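PDB 6OJ1: endo alpha-1,4 polygalactosaminidase, which hydrolyses internal alpha-1,4 bonds of galactosamine polymers as an endo-acting glycoside hydrolase, disrupting microbial biofilms. Local coordinates for residues L46-L50 with F65-K69; I72-Q76 with K140-G144; N149-Y153 with L186-I192. All coordinates share one frame; numbering follows the deposited sequence.

Interaction 1: residues L46-L50 with F65-K69; sequences LLYAL and FINDK. With NAG (2-acetamido-2-deoxy-beta-D-glucopyranose), chain B; NAG (2-acetamido-2-deoxy-beta-D-glucopyranose), chain C.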
ATOM      1  N   LEU A  46      -7.055   2.911   7.109  1.00 18.68           N
ATOM      2  CA  LEU A  46      -7.423   1.565   6.693  1.00 16.85           C
ATOM      3  C   LEU A  46      -8.290   0.828   7.699  1.00 19.35           C
ATOM      4  O   LEU A  46      -8.814  -0.243   7.363  1.00 18.39           O
ATOM      5  CB  LEU A  46      -6.159   0.719   6.440  1.00 13.93           C
ATOM      6  CG  LEU A  46      -5.191   1.265   5.410  1.00 15.62           C
ATOM      7  CD1 LEU A  46      -4.107   0.181   5.129  1.00 16.43           C
ATOM      8  CD2 LEU A  46      -5.950   1.622   4.141  1.00 16.48           C
ATOM      9  N   LEU A  47      -8.466   1.360   8.912  1.00 16.61           N
ATOM     10  CA  LEU A  47      -9.108   0.563   9.956  1.00 19.62           C
ATOM     11  C   LEU A  47     -10.625   0.471   9.776  1.00 20.18           C
ATOM     12  O   LEU A  47     -11.220  -0.593  10.006  1.00 19.57           O
ATOM     13  CB  LEU A  47      -8.750   1.135  11.329  1.00 19.07           C
ATOM     14  CG  LEU A  47      -9.279   0.376  12.541  1.00 17.62           C
ATOM     15  CD1 LEU A  47      -8.693  -1.036  12.551  1.00 21.19           C
ATOM     16  CD2 LEU A  47      -8.926   1.117  13.828  1.00 18.02           C
ATOM     17  N   TYR A  48     -11.278   1.565   9.377  1.00 18.00           N
ATOM     18  CA  TYR A  48     -12.728   1.599   9.255  1.00 16.68           C
ATOM     19  C   TYR A  48     -13.090   2.460   8.050  1.00 18.10           C
ATOM     20  O   TYR A  48     -12.229   3.072   7.417  1.00 20.38           O
ATOM     21  CB  TYR A  48     -13.396   2.122  10.548  1.00 17.01           C
ATOM     22  CG  TYR A  48     -12.633   3.268  11.207  1.00 19.30           C
ATOM     23  CD1 TYR A  48     -12.499   4.497  10.571  1.00 19.27           C
ATOM     24  CD2 TYR A  48     -12.049   3.115  12.460  1.00 19.23           C
ATOM     25  CE1 TYR A  48     -11.806   5.537  11.154  1.00 19.41           C
ATOM     26  CE2 TYR A  48     -11.353   4.153  13.057  1.00 19.61           C
ATOM     27  CZ  TYR A  48     -11.232   5.363  12.397  1.00 18.95           C
ATOM     28  OH  TYR A  48     -10.527   6.392  12.978  1.00 18.94           O
ATOM     29  N   ALA A  49     -14.374   2.478   7.711  1.00 22.49           N
ATOM     30  CA  ALA A  49     -14.828   3.316   6.611  1.00 20.11           C
ATOM     31  C   ALA A  49     -14.413   4.760   6.872  1.00 20.81           C
ATOM     32  O   ALA A  49     -14.517   5.250   7.997  1.00 22.55           O
ATOM     33  CB  ALA A  49     -16.346   3.213   6.466  1.00 23.48           C
ATOM     34  N   LEU A  50     -13.909   5.438   5.839  1.00 17.47           N
ATOM     35  CA  LEU A  50     -13.397   6.794   6.031  1.00 17.74           C
ATOM     36  C   LEU A  50     -14.507   7.726   6.504  1.00 22.82           C
ATOM     37  O   LEU A  50     -15.546   7.861   5.846  1.00 21.89           O
ATOM     38  CB  LEU A  50     -12.773   7.316   4.735  1.00 19.15           C
ATOM     39  CG  LEU A  50     -12.145   8.716   4.865  1.00 21.97           C
ATOM     40  CD1 LEU A  50     -10.846   8.693   5.704  1.00 19.19           C
ATOM     41  CD2 LEU A  50     -11.901   9.345   3.492  1.00 21.87           C
ATOM     42  N   PHE A  65     -12.547  -2.327   0.235  1.00 18.58           N
ATOM     43  CA  PHE A  65     -13.810  -3.028   0.441  1.00 17.23           C
ATOM     44  C   PHE A  65     -14.792  -2.207   1.257  1.00 17.37           C
ATOM     45  O   PHE A  65     -15.980  -2.159   0.924  1.00 21.03           O
ATOM     46  CB  PHE A  65     -13.573  -4.359   1.152  1.00 18.97           C
ATOM     47  CG  PHE A  65     -13.059  -5.453   0.258  1.00 16.96           C
ATOM     48  CD1 PHE A  65     -13.938  -6.204  -0.518  1.00 18.33           C
ATOM     49  CD2 PHE A  65     -11.713  -5.760   0.229  1.00 19.06           C
ATOM     50  CE1 PHE A  65     -13.477  -7.234  -1.326  1.00 22.07           C
ATOM     51  CE2 PHE A  65     -11.235  -6.798  -0.584  1.00 18.02           C
ATOM     52  CZ  PHE A  65     -12.121  -7.529  -1.365  1.00 18.49           C
ATOM     53  N   ILE A  66     -14.324  -1.560   2.326  1.00 18.51           N
ATOM     54  CA  ILE A  66     -15.263  -1.004   3.299  1.00 18.29           C
ATOM     55  C   ILE A  66     -15.665   0.424   2.986  1.00 26.15           C
ATOM     56  O   ILE A  66     -16.510   0.985   3.697  1.00 26.54           O
ATOM     57  CB  ILE A  66     -14.688  -1.127   4.723  1.00 28.34           C
ATOM     58  CG1 ILE A  66     -13.464  -0.240   4.903  1.00 25.86           C
ATOM     59  CG2 ILE A  66     -14.327  -2.575   5.009  1.00 24.46           C
ATOM     60  CD1 ILE A  66     -12.745  -0.496   6.220  1.00 25.77           C
ATOM     61  N   ASN A  67     -15.124   1.020   1.927  1.00 17.87           N
ATOM     62  CA  ASN A  67     -15.514   2.358   1.501  1.00 19.34           C
ATOM     63  C   ASN A  67     -16.373   2.300   0.246  1.00 26.60           C
ATOM     64  O   ASN A  67     -16.066   1.557  -0.686  1.00 25.54           O
ATOM     65  CB  ASN A  67     -14.280   3.199   1.243  1.00 16.07           C
ATOM     66  CG  ASN A  67     -13.615   3.594   2.522  1.00 17.06           C
ATOM     67  OD1 ASN A  67     -14.125   4.461   3.235  1.00 20.38           O
ATOM     68  ND2 ASN A  67     -12.500   2.951   2.845  1.00 17.87           N
ATOM     69  N   ASP A  68     -17.439   3.088   0.214  1.00 25.56           N
ATOM     70  CA  ASP A  68     -18.349   3.018  -0.917  1.00 30.96           C
ATOM     71  C   ASP A  68     -18.005   4.055  -1.988  1.00 24.51           C
ATOM     72  O   ASP A  68     -17.182   4.960  -1.799  1.00 26.69           O
ATOM     73  CB  ASP A  68     -19.808   3.147  -0.457  1.00 38.01           C
ATOM     74  CG  ASP A  68     -20.119   4.474   0.232  1.00 46.49           C
ATOM     75  OD1 ASP A  68     -19.246   5.365   0.308  1.00 41.70           O
ATOM     76  OD2 ASP A  68     -21.268   4.617   0.706  1.00 53.04           O
ATOM     77  N   LYS A  69     -18.644   3.875  -3.145  1.00 29.72           N
ATOM     78  CA  LYS A  69     -18.436   4.750  -4.294  1.00 36.77           C
ATOM     79  C   LYS A  69     -18.647   6.211  -3.926  1.00 28.92           C
ATOM     80  O   LYS A  69     -17.926   7.093  -4.407  1.00 33.55           O
ATOM     81  CB  LYS A  69     -19.396   4.345  -5.415  1.00 41.65           C
ATOM     82  CG  LYS A  69     -18.826   4.364  -6.809  1.00 49.78           C
ATOM     83  CD  LYS A  69     -19.946   4.184  -7.831  1.00 54.08           C
ATOM     84  CE  LYS A  69     -20.916   3.085  -7.411  1.00 62.57           C
ATOM     85  NZ  LYS A  69     -20.276   1.739  -7.360  1.00 69.69           N
TER
HETATM   86  C1  NAG B   1     -15.013   7.073  12.655  1.00 18.31           C
HETATM   87  C2  NAG B   1     -15.208   7.876  13.936  1.00 20.86           C
HETATM   88  C3  NAG B   1     -14.607   7.136  15.135  1.00 23.01           C
HETATM   89  C4  NAG B   1     -15.093   5.692  15.203  1.00 25.15           C
HETATM   90  C5  NAG B   1     -14.851   5.010  13.861  1.00 23.00           C
HETATM   91  C6  NAG B   1     -15.410   3.609  13.789  1.00 22.97           C
HETATM   92  C7  NAG B   1     -15.291  10.288  13.525  1.00 23.49           C
HETATM   93  C8  NAG B   1     -14.493  11.543  13.348  1.00 18.38           C
HETATM   94  N2  NAG B   1     -14.590   9.180  13.780  1.00 18.94           N
HETATM   95  O3  NAG B   1     -14.966   7.834  16.322  1.00 22.37           O
HETATM   96  O4  NAG B   1     -14.366   4.994  16.211  1.00 24.63           O
HETATM   97  O5  NAG B   1     -15.508   5.757  12.832  1.00 20.34           O
HETATM   98  O6  NAG B   1     -16.796   3.591  14.110  1.00 24.23           O
HETATM   99  O7  NAG B   1     -16.516  10.279  13.459  1.00 20.88           O
HETATM  100  C1  NAG C   2     -15.212   4.239  17.101  1.00 23.64           C
HETATM  101  C2  NAG C   2     -14.319   3.267  17.897  1.00 27.46           C
HETATM  102  C3  NAG C   2     -15.129   2.537  18.972  1.00 28.18           C
HETATM  103  C4  NAG C   2     -15.925   3.520  19.814  1.00 28.63           C
HETATM  104  C5  NAG C   2     -16.779   4.398  18.912  1.00 29.63           C
HETATM  105  C6  NAG C   2     -17.560   5.444  19.679  1.00 31.66           C
HETATM  106  C7  NAG C   2     -12.417   2.409  16.601  1.00 28.97           C
HETATM  107  C8  NAG C   2     -11.931   1.320  15.702  1.00 32.57           C
HETATM  108  N2  NAG C   2     -13.687   2.306  17.008  1.00 29.03           N
HETATM  109  O3  NAG C   2     -14.234   1.836  19.830  1.00 32.20           O
HETATM  110  O4  NAG C   2     -16.768   2.798  20.699  1.00 36.30           O
HETATM  111  O5  NAG C   2     -15.919   5.099  18.008  1.00 26.78           O
HETATM  112  O6  NAG C   2     -16.697   6.389  20.296  1.00 31.47           O
HETATM  113  O7  NAG C   2     -11.698   3.343  16.943  1.00 31.96           O
HETATM  114  O   HOH W   1     -10.692   2.882   5.056  1.00 19.62           O
HETATM  115  O   HOH W   2     -16.721   5.596   3.827  1.00 48.68           O
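Two loops without regular structure meet where Ala49 CA and Asn67 CA are 5.2 Å apart, and a single direct hydrogen bond ties them together. The Asn67 side chain accepts it: Leu50 N donates to Asn67 OD1 at 2.8 Å, nearly straight (168°), arriving in the carbonyl plane on a lone pair. A water bound to Leu50 O gives OD1 a second hydrogen. On the other arm of the amide, ND2 donates to Asp63 O and to another water, which lies 2.8 Å from Tyr48 O. With both ends of the amide engaged in this way, its rotation is well fixed, and a polar group that is buried finds its partners in backbone and water. Ile66 supplies the apolar half. Its CG1 lies between the backbone N and the carbonyl carbon (chi1 67°), which sends the extended branch across to the 46-50 backbone and sets CD1 3.5 Å from Tyr48 C. Returning the contact, Ala49 CB rests 3.6 Å from Ile66 O. The CB of Tyr48 points away from 65-69, and its ring meets a glycan attached to the protein itself. The first sugar lies over one ring face, its C5 3.6 Å above the plane and over the centre, a CH-pi contact, while the acetamido methyl C8 of the second sugar sits at the ring edge and 3.5 Å from Leu47 CD2. The Tyr48 hydroxyl is hydrogen-bonded to Asn272 N. Both loops follow parallel strands of the (beta/alpha)-barrel, 42-45 and 59-63, so the contact joins the loop between those two strands to the beta-alpha loop that leads into helix 69-77. Leu50 packs on Tyr60 and Ile62 of strand 59-63, Phe65 reaches Arg133 and Met136 of helix 124-140, and Asp68 N-caps helix 69-77.

Interaction 2: residues I72-Q76 with K140-G144; sequences IAGLQ and KGCDG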
ATOM      1  N   ILE A  72     -15.607   7.795  -2.214  1.00 23.98           N
ATOM      2  CA  ILE A  72     -14.514   8.013  -3.159  1.00 20.95           C
ATOM      3  C   ILE A  72     -14.826   9.200  -4.067  1.00 24.97           C
ATOM      4  O   ILE A  72     -13.999  10.100  -4.252  1.00 26.96           O
ATOM      5  CB  ILE A  72     -14.257   6.718  -3.952  1.00 24.17           C
ATOM      6  CG1 ILE A  72     -13.775   5.623  -2.996  1.00 27.34           C
ATOM      7  CG2 ILE A  72     -13.237   6.950  -5.081  1.00 25.17           C
ATOM      8  CD1 ILE A  72     -13.739   4.235  -3.614  1.00 24.59           C
ATOM      9  N   ALA A  73     -16.038   9.240  -4.622  1.00 27.07           N
ATOM     10  CA  ALA A  73     -16.419  10.369  -5.462  1.00 28.47           C
ATOM     11  C   ALA A  73     -16.422  11.676  -4.673  1.00 31.77           C
ATOM     12  O   ALA A  73     -16.061  12.735  -5.206  1.00 29.05           O
ATOM     13  CB  ALA A  73     -17.788  10.111  -6.086  1.00 29.24           C
ATOM     14  N   GLY A  74     -16.822  11.622  -3.402  1.00 29.93           N
ATOM     15  CA  GLY A  74     -16.833  12.831  -2.588  1.00 34.62           C
ATOM     16  C   GLY A  74     -15.444  13.414  -2.397  1.00 35.16           C
ATOM     17  O   GLY A  74     -15.264  14.636  -2.416  1.00 34.64           O
ATOM     18  N   LEU A  75     -14.446  12.544  -2.206  1.00 28.22           N
ATOM     19  CA  LEU A  75     -13.062  12.999  -2.141  1.00 29.28           C
ATOM     20  C   LEU A  75     -12.632  13.630  -3.460  1.00 26.60           C
ATOM     21  O   LEU A  75     -12.007  14.696  -3.476  1.00 29.07           O
ATOM     22  CB  LEU A  75     -12.147  11.831  -1.766  1.00 28.60           C
ATOM     23  CG  LEU A  75     -12.192  11.390  -0.295  1.00 27.76           C
ATOM     24  CD1 LEU A  75     -11.504  10.048  -0.120  1.00 22.94           C
ATOM     25  CD2 LEU A  75     -11.560  12.434   0.630  1.00 29.60           C
ATOM     26  N   GLN A  76     -12.988  13.001  -4.584  1.00 26.59           N
ATOM     27  CA  GLN A  76     -12.583  13.527  -5.883  1.00 26.38           C
ATOM     28  C   GLN A  76     -13.304  14.834  -6.213  1.00 32.30           C
ATOM     29  O   GLN A  76     -12.721  15.725  -6.847  1.00 32.24           O
ATOM     30  CB  GLN A  76     -12.826  12.465  -6.952  1.00 28.86           C
ATOM     31  CG  GLN A  76     -11.953  11.214  -6.725  1.00 27.59           C
ATOM     32  CD  GLN A  76     -12.483   9.997  -7.453  1.00 31.43           C
ATOM     33  OE1 GLN A  76     -13.670   9.919  -7.770  1.00 27.24           O
ATOM     34  NE2 GLN A  76     -11.604   9.057  -7.746  1.00 25.17           N
ATOM     35  N   LYS A 140     -15.443   1.322  -8.483  1.00 20.19           N
ATOM     36  CA  LYS A 140     -15.698   2.287  -7.415  1.00 23.24           C
ATOM     37  C   LYS A 140     -15.077   3.646  -7.694  1.00 23.79           C
ATOM     38  O   LYS A 140     -15.322   4.591  -6.939  1.00 25.75           O
ATOM     39  CB  LYS A 140     -15.171   1.746  -6.080  1.00 23.26           C
ATOM     40  CG  LYS A 140     -16.006   0.610  -5.505  1.00 23.91           C
ATOM     41  CD  LYS A 140     -15.579   0.322  -4.062  1.00 23.59           C
ATOM     42  CE  LYS A 140     -16.455  -0.744  -3.447  1.00 28.67           C
ATOM     43  NZ  LYS A 140     -16.191  -0.939  -1.987  1.00 24.07           N
ATOM     44  N   GLY A 141     -14.280   3.764  -8.754  1.00 20.00           N
ATOM     45  CA  GLY A 141     -13.708   5.038  -9.127  1.00 20.94           C
ATOM     46  C   GLY A 141     -12.340   5.315  -8.552  1.00 21.51           C
ATOM     47  O   GLY A 141     -11.880   6.460  -8.642  1.00 23.48           O
ATOM     48  N   CYS A 142     -11.677   4.302  -7.972  1.00 22.68           N
ATOM     49  CA  CYS A 142     -10.336   4.469  -7.423  1.00 19.82           C
ATOM     50  C   CYS A 142      -9.393   5.043  -8.470  1.00 23.23           C
ATOM     51  O   CYS A 142      -9.393   4.613  -9.625  1.00 24.94           O
ATOM     52  CB  CYS A 142      -9.785   3.129  -6.932  1.00 17.84           C
ATOM     53  SG  CYS A 142     -10.805   2.318  -5.679  1.00 22.75           S
ATOM     54  N   ASP A 143      -8.575   6.007  -8.055  1.00 19.69           N
ATOM     55  CA  ASP A 143      -7.558   6.554  -8.951  1.00 21.68           C
ATOM     56  C   ASP A 143      -6.360   5.638  -9.054  1.00 22.71           C
ATOM     57  O   ASP A 143      -5.696   5.598 -10.095  1.00 21.32           O
ATOM     58  CB  ASP A 143      -7.110   7.934  -8.472  1.00 21.91           C
ATOM     59  CG  ASP A 143      -8.222   8.940  -8.538  1.00 31.19           C
ATOM     60  OD1 ASP A 143      -8.639   9.282  -9.670  1.00 26.99           O
ATOM     61  OD2 ASP A 143      -8.706   9.374  -7.466  1.00 24.41           O
ATOM     62  N   GLY A 144      -6.081   4.892  -7.994  1.00 18.16           N
ATOM     63  CA  GLY A 144      -4.946   3.992  -7.970  1.00 19.54           C
ATOM     64  C   GLY A 144      -5.216   2.949  -6.915  1.00 19.87           C
ATOM     65  O   GLY A 144      -6.208   3.021  -6.187  1.00 17.51           O
TER
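Polar contact between helix 69-77 and the turn after helix 124-140 is concentrated in the Gln76 amide, which gives both of its N-H groups to the turn. Gln76 NE2 donates to Gly141 O at 2.8 Å and to Asp143 OD2 at 2.9 Å, and both acceptors lie close to the amide plane. They are met differently. Gly141 O receives its donor with a moderate tilt from the carbonyl plane, whereas Asp143 OD2 is approached from above the carboxylate plane, 47° out of it, the amide and carboxylate planes being 62° apart. OD2 also accepts from Val82 N, so the carboxylate oxygen links the helix to the backbone of strand 81-87 as well. The long chain of Gln76, extended beyond CG, carries its amide out from the helix to meet the oncoming Asp143.

Van der Waals contact belongs to Ile72, one turn earlier. Its CD1 lies 3.8 Å from Lys140 CB, the two side chains crossing at about a right angle, and 4.1 Å from Cys142 SG; its other branch, CG2, rests 3.7 Å from Lys140 O.

In the backbone of the turn, Gly141, the first residue to leave helical backbone angles (phi 93°), forms a Schellman motif, and its carbonyl accepts from Gln76. A covalent tie follows at once, the disulfide from Cys142 to Cys84. Helix 69-77 is thus fastened to the alpha-beta turn entering barrel strand 144-148, with Ile72 and Leu75 both resting on strand 81-87, which lies between strands 59-63 and 144-148 in the barrel.

Interaction 3: residues N149-Y153 with L186-I192; sequences NVDGY and LKNAGDI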
ATOM      1  N   ASN A 149       1.378  -6.771   0.939  1.00 15.15           N
ATOM      2  CA  ASN A 149       1.932  -8.100   1.220  1.00 19.44           C
ATOM      3  C   ASN A 149       2.476  -8.770  -0.029  1.00 18.44           C
ATOM      4  O   ASN A 149       2.259  -9.961  -0.267  1.00 16.94           O
ATOM      5  CB  ASN A 149       0.885  -8.958   1.919  1.00 19.09           C
ATOM      6  CG  ASN A 149       0.477  -8.372   3.242  1.00 19.99           C
ATOM      7  OD1 ASN A 149       1.332  -8.114   4.104  1.00 18.46           O
ATOM      8  ND2 ASN A 149      -0.814  -8.090   3.400  1.00 19.26           N
ATOM      9  N   VAL A 150       3.194  -7.998  -0.840  1.00 16.81           N
ATOM     10  CA  VAL A 150       3.871  -8.552  -2.008  1.00 17.46           C
ATOM     11  C   VAL A 150       5.295  -8.980  -1.660  1.00 19.51           C
ATOM     12  O   VAL A 150       6.121  -9.183  -2.557  1.00 19.58           O
ATOM     13  CB  VAL A 150       3.837  -7.572  -3.205  1.00 20.29           C
ATOM     14  CG1 VAL A 150       2.376  -7.351  -3.672  1.00 18.12           C
ATOM     15  CG2 VAL A 150       4.503  -6.249  -2.863  1.00 19.23           C
ATOM     16  N   ASP A 151       5.577  -9.151  -0.368  1.00 18.19           N
ATOM     17  CA  ASP A 151       6.906  -9.467   0.140  1.00 21.94           C
ATOM     18  C   ASP A 151       6.928 -10.780   0.913  1.00 18.94           C
ATOM     19  O   ASP A 151       7.730 -10.943   1.837  1.00 20.42           O
ATOM     20  CB  ASP A 151       7.445  -8.339   1.023  1.00 20.90           C
ATOM     21  CG  ASP A 151       6.535  -8.026   2.221  1.00 22.53           C
ATOM     22  OD1 ASP A 151       5.431  -8.595   2.326  1.00 20.72           O
ATOM     23  OD2 ASP A 151       6.934  -7.203   3.062  1.00 20.75           O
ATOM     24  N   GLY A 152       6.092 -11.744   0.503  1.00 20.48           N
ATOM     25  CA  GLY A 152       6.064 -13.038   1.163  1.00 19.54           C
ATOM     26  C   GLY A 152       7.409 -13.730   1.177  1.00 20.36           C
ATOM     27  O   GLY A 152       7.732 -14.423   2.144  1.00 20.52           O
ATOM     28  N   TYR A 153       8.222 -13.513   0.133  1.00 18.74           N
ATOM     29  CA  TYR A 153       9.562 -14.101   0.058  1.00 18.29           C
ATOM     30  C   TYR A 153      10.434 -13.710   1.246  1.00 26.09           C
ATOM     31  O   TYR A 153      11.387 -14.430   1.569  1.00 27.31           O
ATOM     32  CB  TYR A 153      10.267 -13.700  -1.256  1.00 23.08           C
ATOM     33  CG  TYR A 153      10.482 -12.210  -1.397  1.00 18.19           C
ATOM     34  CD1 TYR A 153      11.545 -11.578  -0.765  1.00 20.66           C
ATOM     35  CD2 TYR A 153       9.585 -11.423  -2.120  1.00 20.05           C
ATOM     36  CE1 TYR A 153      11.724 -10.201  -0.855  1.00 28.28           C
ATOM     37  CE2 TYR A 153       9.759 -10.053  -2.221  1.00 18.89           C
ATOM     38  CZ  TYR A 153      10.828  -9.449  -1.586  1.00 20.72           C
ATOM     39  OH  TYR A 153      11.005  -8.078  -1.680  1.00 20.92           O
ATOM     40  N   LEU A 186       4.462   0.169  -5.311  1.00 17.31           N
ATOM     41  CA  LEU A 186       5.093  -0.950  -4.622  1.00 18.33           C
ATOM     42  C   LEU A 186       5.036  -0.739  -3.110  1.00 18.24           C
ATOM     43  O   LEU A 186       5.546   0.261  -2.603  1.00 19.56           O
ATOM     44  CB  LEU A 186       6.546  -1.109  -5.075  1.00 16.64           C
ATOM     45  CG  LEU A 186       7.271  -2.283  -4.420  1.00 19.28           C
ATOM     46  CD1 LEU A 186       6.639  -3.616  -4.902  1.00 17.76           C
ATOM     47  CD2 LEU A 186       8.765  -2.243  -4.723  1.00 21.51           C
ATOM     48  N   LYS A 187       4.442  -1.691  -2.395  1.00 16.03           N
ATOM     49  CA  LYS A 187       4.390  -1.664  -0.934  1.00 17.29           C
ATOM     50  C   LYS A 187       5.648  -2.340  -0.399  1.00 19.19           C
ATOM     51  O   LYS A 187       5.813  -3.555  -0.550  1.00 17.33           O
ATOM     52  CB  LYS A 187       3.144  -2.386  -0.435  1.00 14.27           C
ATOM     53  CG  LYS A 187       2.996  -2.456   1.088  1.00 15.86           C
ATOM     54  CD  LYS A 187       2.836  -1.065   1.705  1.00 18.11           C
ATOM     55  CE  LYS A 187       2.413  -1.142   3.182  1.00 18.41           C
ATOM     56  NZ  LYS A 187       1.069  -1.763   3.374  1.00 17.96           N
ATOM     57  N   ASN A 188       6.524  -1.559   0.239  1.00 17.14           N
ATOM     58  CA  ASN A 188       7.785  -2.065   0.837  1.00 17.92           C
ATOM     59  C   ASN A 188       8.531  -2.877  -0.219  1.00 21.03           C
ATOM     60  O   ASN A 188       8.732  -2.367  -1.326  1.00 20.95           O
ATOM     61  CB  ASN A 188       7.465  -2.814   2.123  1.00 18.41           C
ATOM     62  CG  ASN A 188       6.870  -1.916   3.175  1.00 19.73           C
ATOM     63  OD1 ASN A 188       7.370  -0.807   3.405  1.00 21.50           O
ATOM     64  ND2 ASN A 188       5.813  -2.377   3.824  1.00 18.13           N
ATOM     65  N   ALA A 189       8.968  -4.103   0.083  1.00 19.04           N
ATOM     66  CA  ALA A 189       9.572  -5.003  -0.911  1.00 18.41           C
ATOM     67  C   ALA A 189      10.758  -4.353  -1.613  1.00 23.81           C
ATOM     68  O   ALA A 189      10.918  -4.462  -2.833  1.00 20.96           O
ATOM     69  CB  ALA A 189       8.523  -5.464  -1.931  1.00 18.79           C
ATOM     70  N   GLY A 190      11.619  -3.688  -0.832  1.00 20.57           N
ATOM     71  CA  GLY A 190      12.713  -2.925  -1.413  1.00 21.60           C
ATOM     72  C   GLY A 190      13.641  -3.727  -2.317  1.00 24.80           C
ATOM     73  O   GLY A 190      14.223  -3.175  -3.257  1.00 25.69           O
ATOM     74  N   ASP A 191      13.817  -5.026  -2.035  1.00 20.53           N
ATOM     75  CA  ASP A 191      14.764  -5.834  -2.812  1.00 22.61           C
ATOM     76  C   ASP A 191      14.379  -5.949  -4.281  1.00 23.12           C
ATOM     77  O   ASP A 191      15.261  -6.168  -5.127  1.00 26.19           O
ATOM     78  CB  ASP A 191      14.892  -7.234  -2.213  1.00 29.47           C
ATOM     79  CG  ASP A 191      15.627  -7.234  -0.895  1.00 37.79           C
ATOM     80  OD1 ASP A 191      16.780  -6.756  -0.863  1.00 36.72           O
ATOM     81  OD2 ASP A 191      15.053  -7.697   0.111  1.00 37.90           O
ATOM     82  N   ILE A 192      13.089  -5.829  -4.616  1.00 20.17           N
ATOM     83  CA  ILE A 192      12.640  -6.036  -5.997  1.00 24.17           C
ATOM     84  C   ILE A 192      12.400  -4.730  -6.745  1.00 23.44           C
ATOM     85  O   ILE A 192      11.940  -4.762  -7.897  1.00 22.28           O
ATOM     86  CB  ILE A 192      11.378  -6.922  -6.088  1.00 19.88           C
ATOM     87  CG1 ILE A 192      10.116  -6.223  -5.547  1.00 21.03           C
ATOM     88  CG2 ILE A 192      11.594  -8.268  -5.380  1.00 22.01           C
ATOM     89  CD1 ILE A 192       8.804  -6.946  -5.911  1.00 23.24           C
TER
HETATM   90  O   HOH W   3       4.508  -5.751   0.502  1.00 17.42           O
HETATM   91  O   HOH W   4       9.103  -5.682   2.649  1.00 21.27           O
HETATM   92  O   HOH W   5       4.895  -5.117   3.176  1.00 24.35           O
HETATM   93  O   HOH W   6      12.675  -6.818   0.023  1.00 26.42           O
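Tyr153 reaches across to 186-192 with its hydroxyl foremost, the OH standing 3.5 Å from Ala189 CA and close to its methyl group. Ile192 meets the same end of the ring obliquely, its CG2 4.0 Å from Tyr153 CZ. With CG placed between backbone N and carbonyl carbon (chi1 62°), the ring folds back beside its own loop, and the carbonyl carbon of Asp151 lies over one face toward the rim. A water in the ring plane, 2.7 Å from Tyr153 OH, accepts from Asp191 N and so joins the phenol to the 3-10 turn that follows Ala189; the Asp191 carboxylate is also beside it.

Deeper in, Val150 points CG2 at the end of strand 183-187. This methyl sits 4.0 Å from Leu186 CD1, the two side chains slanting across one another, and 3.8 Å from Lys187 O. The loops involved leave the C-terminal ends of adjacent parallel barrel strands, 144-148 and 183-187, which are linked by a beta-alpha-beta crossover through helix 163-179; Val150, Tyr153 and Ile192 all touch that helix.

No direct hydrogen bond spans the contact, and water takes that place. One molecule accepts from Val150 N and donates to Lys187 O at 2.8 Å. Asp151, whose CB faces the Ala189 methyl, receives two waters on OD2: one, 2.7 Å from OD2, accepts from Ala189 N, and the other accepts from Asn188 ND2. The Lys187 ammonium makes a salt bridge with Asp148, and the nearest side-chain atom of Lys187 is about 5 Å from a bound potassium ion.

Overall arrangement
Interactions 1 and 2 are neighbours, both partly buried and both involving the segment around helix 69-77: interaction 1 lies at its start, interaction 2 along its body. They touch through Lys140, whose NZ hydrogen-bonds to Leu64 O and, at 2.8 Å, to Asn67 O, and through Leu50 packed on Leu75. Interaction 3 lies on the opposite side of the chain's centre, about 24 and 26 Å from the other two, centre to centre, and is the most buried of the three. In interactions 1 and 2 an asparagine or glutamine side-chain amide makes direct hydrogen bonds across the contact, with a glycan bordering the first and a disulfide anchoring the second; interaction 3 relies on apolar contact and bridging waters between beta-alpha loops.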